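Local structure of uncharacterized protein YppE (Bacillus subtilis, 2IM8) at residues S3-I14 with L110-D121. The protein is of unknown function, a small, mostly helical member of the DUF1798 family of bacterial proteins. Numbering follows the deposited sequence.
With PO4 (phosphate ion), chain C.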
loop_
_atom_site.group_PDB
_atom_site.type_symbol
_atom_site.label_atom_id
_atom_site.label_comp_id
_atom_site.label_asym_id
_atom_site.label_seq_id
_atom_site.Cartn_x
_atom_site.Cartn_y
_atom_site.Cartn_z
ATOM N N SER A 3 -16.008 8.390 2.487
ATOM C CA SER A 3 -14.935 8.240 1.515
ATOM C C SER A 3 -13.685 8.908 2.082
ATOM O O SER A 3 -12.559 8.546 1.741
ATOM C CB SER A 3 -15.316 8.884 0.179
ATOM O OG SER A 3 -15.416 10.290 0.301
ATOM N N GLN A 4 -13.903 9.873 2.966
ATOM C CA GLN A 4 -12.827 10.621 3.611
ATOM C C GLN A 4 -11.840 9.703 4.339
ATOM O O GLN A 4 -10.626 9.930 4.319
ATOM C CB GLN A 4 -13.429 11.623 4.606
ATOM C CG GLN A 4 -14.211 12.769 3.961
ATOM C CD GLN A 4 -15.325 12.304 3.025
ATOM O OE1 GLN A 4 -16.303 11.695 3.452
ATOM N NE2 GLN A 4 -15.177 12.606 1.736
ATOM N N THR A 5 -12.373 8.675 4.992
ATOM C CA THR A 5 -11.550 7.715 5.726
ATOM C C THR A 5 -10.717 6.884 4.752
ATOM O O THR A 5 -9.522 6.644 4.969
ATOM C CB THR A 5 -12.437 6.762 6.548
ATOM O OG1 THR A 5 -13.284 7.533 7.407
ATOM C CG2 THR A 5 -11.595 5.821 7.376
ATOM N N LEU A 6 -11.360 6.445 3.677
ATOM C CA LEU A 6 -10.686 5.638 2.668
ATOM C C LEU A 6 -9.528 6.438 2.091
ATOM O O LEU A 6 -8.410 5.946 1.977
ATOM C CB LEU A 6 -11.658 5.276 1.546
ATOM C CG LEU A 6 -11.849 3.808 1.156
ATOM C CD1 LEU A 6 -12.745 3.747 -0.085
ATOM C CD2 LEU A 6 -10.504 3.133 0.878
ATOM N N LEU A 7 -9.821 7.679 1.719
ATOM C CA LEU A 7 -8.834 8.578 1.140
ATOM C C LEU A 7 -7.622 8.755 2.066
ATOM O O LEU A 7 -6.470 8.693 1.622
ATOM C CB LEU A 7 -9.486 9.934 0.852
ATOM C CG LEU A 7 -8.582 10.990 0.217
ATOM C CD1 LEU A 7 -8.246 10.574 -1.212
ATOM C CD2 LEU A 7 -9.285 12.351 0.235
ATOM N N GLU A 8 -7.876 8.979 3.353
ATOM C CA GLU A 8 -6.777 9.146 4.300
ATOM C C GLU A 8 -5.960 7.868 4.348
ATOM O O GLU A 8 -4.731 7.910 4.330
ATOM C CB GLU A 8 -7.302 9.463 5.701
ATOM C CG GLU A 8 -8.091 10.751 5.791
ATOM C CD GLU A 8 -8.460 11.100 7.219
ATOM O OE1 GLU A 8 -9.098 10.259 7.888
ATOM O OE2 GLU A 8 -8.105 12.213 7.671
HETATM N N MSE A 9 -6.644 6.728 4.412
HETATM C CA MSE A 9 -5.945 5.449 4.457
HETATM C C MSE A 9 -5.148 5.243 3.176
HETATM O O MSE A 9 -4.065 4.670 3.194
HETATM C CB MSE A 9 -6.939 4.305 4.650
HETATM C CG MSE A 9 -7.549 4.263 6.033
HETATM SE SE MSE A 9 -8.683 2.726 6.201
HETATM C CE MSE A 9 -9.048 2.840 8.102
ATOM N N THR A 10 -5.694 5.712 2.061
ATOM C CA THR A 10 -5.010 5.589 0.780
ATOM C C THR A 10 -3.709 6.404 0.799
ATOM O O THR A 10 -2.659 5.921 0.375
ATOM C CB THR A 10 -5.895 6.102 -0.365
ATOM O OG1 THR A 10 -7.099 5.332 -0.414
ATOM C CG2 THR A 10 -5.163 5.987 -1.709
ATOM N N GLU A 11 -3.781 7.641 1.287
ATOM C CA GLU A 11 -2.599 8.493 1.326
ATOM C C GLU A 11 -1.573 7.963 2.317
ATOM O O GLU A 11 -0.370 8.106 2.104
ATOM C CB GLU A 11 -2.984 9.938 1.662
ATOM C CG GLU A 11 -3.725 10.658 0.523
ATOM C CD GLU A 11 -2.804 11.266 -0.547
ATOM O OE1 GLU A 11 -1.699 10.735 -0.797
ATOM O OE2 GLU A 11 -3.202 12.287 -1.157
ATOM N N GLN A 12 -2.056 7.339 3.389
ATOM C CA GLN A 12 -1.181 6.760 4.407
ATOM C C GLN A 12 -0.382 5.615 3.777
ATOM O O GLN A 12 0.827 5.522 3.962
ATOM C CB GLN A 12 -2.018 6.225 5.577
ATOM C CG GLN A 12 -1.281 6.149 6.901
ATOM C CD GLN A 12 -2.184 5.760 8.059
ATOM O OE1 GLN A 12 -3.288 6.299 8.221
ATOM N NE2 GLN A 12 -1.713 4.832 8.882
HETATM N N MSE A 13 -1.059 4.746 3.032
HETATM C CA MSE A 13 -0.382 3.626 2.378
HETATM C C MSE A 13 0.612 4.107 1.322
HETATM O O MSE A 13 1.683 3.528 1.150
HETATM C CB MSE A 13 -1.402 2.680 1.743
HETATM C CG MSE A 13 -2.182 1.869 2.777
HETATM SE SE MSE A 13 -3.605 0.807 2.010
HETATM C CE MSE A 13 -2.534 -0.543 1.143
ATOM N N ILE A 14 0.262 5.174 0.613
ATOM C CA ILE A 14 1.159 5.712 -0.406
ATOM C C ILE A 14 2.446 6.158 0.269
ATOM O O ILE A 14 3.548 5.881 -0.207
ATOM C CB ILE A 14 0.515 6.913 -1.145
ATOM C CG1 ILE A 14 -0.646 6.414 -1.999
ATOM C CG2 ILE A 14 1.560 7.646 -2.021
ATOM C CD1 ILE A 14 -1.481 7.539 -2.616
ATOM N N LEU A 110 -3.330 2.379 -5.679
ATOM C CA LEU A 110 -3.642 3.378 -4.662
ATOM C C LEU A 110 -4.041 4.695 -5.335
ATOM O O LEU A 110 -5.021 5.332 -4.956
ATOM C CB LEU A 110 -2.441 3.598 -3.729
ATOM C CG LEU A 110 -2.151 2.408 -2.798
ATOM C CD1 LEU A 110 -0.889 2.649 -1.974
ATOM C CD2 LEU A 110 -3.368 2.183 -1.903
ATOM N N HIS A 111 -3.278 5.101 -6.338
ATOM C CA HIS A 111 -3.593 6.326 -7.054
ATOM C C HIS A 111 -4.922 6.207 -7.783
ATOM O O HIS A 111 -5.665 7.181 -7.859
ATOM C CB HIS A 111 -2.474 6.668 -8.033
ATOM C CG HIS A 111 -1.239 7.178 -7.358
ATOM N ND1 HIS A 111 0.032 6.891 -7.804
ATOM C CD2 HIS A 111 -1.084 7.944 -6.252
ATOM C CE1 HIS A 111 0.917 7.456 -7.001
ATOM N NE2 HIS A 111 0.265 8.102 -6.051
ATOM N N ALA A 112 -5.222 5.021 -8.309
ATOM C CA ALA A 112 -6.482 4.786 -9.020
ATOM C C ALA A 112 -7.668 4.977 -8.072
ATOM O O ALA A 112 -8.642 5.653 -8.399
ATOM C CB ALA A 112 -6.498 3.381 -9.595
ATOM N N VAL A 113 -7.585 4.369 -6.895
ATOM C CA VAL A 113 -8.645 4.491 -5.902
ATOM C C VAL A 113 -8.789 5.963 -5.531
ATOM O O VAL A 113 -9.902 6.481 -5.415
ATOM C CB VAL A 113 -8.322 3.632 -4.643
ATOM C CG1 VAL A 113 -9.379 3.831 -3.561
ATOM C CG2 VAL A 113 -8.270 2.169 -5.034
ATOM N N LYS A 114 -7.656 6.641 -5.364
ATOM C CA LYS A 114 -7.659 8.062 -5.035
ATOM C C LYS A 114 -8.379 8.845 -6.134
ATOM O O LYS A 114 -9.195 9.728 -5.849
ATOM C CB LYS A 114 -6.225 8.576 -4.902
ATOM C CG LYS A 114 -6.115 10.072 -4.641
ATOM C CD LYS A 114 -4.648 10.506 -4.579
ATOM C CE LYS A 114 -4.502 11.997 -4.302
ATOM N NZ LYS A 114 -3.061 12.386 -4.202
ATOM N N ASP A 115 -8.064 8.525 -7.388
ATOM C CA ASP A 115 -8.699 9.203 -8.515
ATOM C C ASP A 115 -10.216 8.983 -8.508
ATOM O O ASP A 115 -10.969 9.928 -8.721
ATOM C CB ASP A 115 -8.135 8.718 -9.856
ATOM C CG ASP A 115 -6.668 9.092 -10.068
ATOM O OD1 ASP A 115 -6.135 9.955 -9.339
ATOM O OD2 ASP A 115 -6.052 8.518 -10.992
ATOM N N GLU A 116 -10.661 7.746 -8.278
ATOM C CA GLU A 116 -12.097 7.441 -8.249
ATOM C C GLU A 116 -12.790 8.247 -7.155
ATOM O O GLU A 116 -13.840 8.848 -7.379
ATOM C CB GLU A 116 -12.347 5.947 -7.996
ATOM C CG GLU A 116 -12.011 5.001 -9.152
ATOM C CD GLU A 116 -12.892 5.192 -10.388
ATOM O OE1 GLU A 116 -14.132 5.304 -10.245
ATOM O OE2 GLU A 116 -12.343 5.212 -11.510
ATOM N N ILE A 117 -12.199 8.254 -5.968
ATOM C CA ILE A 117 -12.765 8.996 -4.853
ATOM C C ILE A 117 -12.970 10.466 -5.222
ATOM O O ILE A 117 -14.083 10.985 -5.123
ATOM C CB ILE A 117 -11.859 8.911 -3.615
ATOM C CG1 ILE A 117 -11.831 7.470 -3.096
ATOM C CG2 ILE A 117 -12.350 9.881 -2.552
ATOM C CD1 ILE A 117 -10.916 7.252 -1.904
ATOM N N ALA A 118 -11.897 11.125 -5.654
ATOM C CA ALA A 118 -11.954 12.535 -6.028
ATOM C C ALA A 118 -12.967 12.798 -7.142
ATOM O O ALA A 118 -13.686 13.798 -7.113
ATOM C CB ALA A 118 -10.575 13.015 -6.457
ATOM N N ARG A 119 -13.027 11.894 -8.115
ATOM C CA ARG A 119 -13.948 12.035 -9.239
ATOM C C ARG A 119 -15.414 11.957 -8.799
ATOM O O ARG A 119 -16.242 12.778 -9.200
ATOM C CB ARG A 119 -13.663 10.944 -10.274
ATOM C CG ARG A 119 -14.447 11.079 -11.566
ATOM C CD ARG A 119 -14.101 9.951 -12.530
ATOM N NE ARG A 119 -14.595 8.658 -12.073
ATOM C CZ ARG A 119 -15.885 8.355 -11.941
ATOM N NH1 ARG A 119 -16.811 9.259 -12.233
ATOM N NH2 ARG A 119 -16.253 7.148 -11.526
ATOM N N GLU A 120 -15.725 10.965 -7.970
ATOM C CA GLU A 120 -17.087 10.762 -7.486
ATOM C C GLU A 120 -17.467 11.665 -6.322
ATOM O O GLU A 120 -18.649 11.938 -6.103
ATOM C CB GLU A 120 -17.271 9.295 -7.093
ATOM C CG GLU A 120 -17.257 8.364 -8.291
ATOM C CD GLU A 120 -16.617 7.030 -7.997
ATOM O OE1 GLU A 120 -17.147 6.289 -7.142
ATOM O OE2 GLU A 120 -15.577 6.728 -8.624
ATOM N N ASP A 121 -16.470 12.132 -5.582
ATOM C CA ASP A 121 -16.722 13.001 -4.438
ATOM C C ASP A 121 -16.987 14.425 -4.915
ATOM O O ASP A 121 -17.488 15.259 -4.160
ATOM C CB ASP A 121 -15.533 12.962 -3.474
ATOM C CG ASP A 121 -15.807 13.690 -2.170
ATOM O OD1 ASP A 121 -16.912 13.528 -1.603
ATOM O OD2 ASP A 121 -14.905 14.415 -1.704
HETATM P P PO4 C . -4.021 13.564 -7.955
HETATM O O1 PO4 C . -4.328 14.702 -7.046
HETATM O O2 PO4 C . -3.196 14.051 -9.100
HETATM O O3 PO4 C . -5.291 12.983 -8.468
HETATM O O4 PO4 C . -3.270 12.522 -7.211
#
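Ile14 reaches the His111 imidazole with its CD1 methyl, which comes obliquely to the ring and lies 3.7 Å from CD2. The Glu11 carboxylate is met from above its plane. There Lys114 NZ binds Glu11 OE2 at 3.0 Å in a hydrogen-bonded salt bridge, 40° out of the plane. The lysine CG is anti to the backbone N and the chain is extended beyond it, which carries NZ out to Glu11. The glutamate bends at chi2 (-83°), bringing OE2 to NZ. The same NZ also donates to O4 of a phosphate, probably from the crystallisation liquor, so the ammonium is shared between two anions. Within helix 96-121, Arg119 NH2 meets Glu116 OE1 at the guanidinium edge, in its plane. Gln4 and Asp121 cross at about a right angle, with NE2 3.9 Å from OD1. The chain is a bundle of four helices, 3-29 the first and 96-121 the last. Their segments 3-14 and 110-121 run roughly antiparallel (153°), axes 9.7 Å apart at closest approach. Leu110 fills the seam. Its CD1 lies 3.8 Å from Met13 CB, and its CB lies 3.8 Å from Ile14 CG1. Ile117 CD1 packs on the backbone of Leu7 and on Leu6 CB. Between Leu110 and Ile117, Thr10 OG1 donates to Leu6 O at 2.8 Å and is also hydrogen-bonded to Trp54 NE1 of helix 36-64.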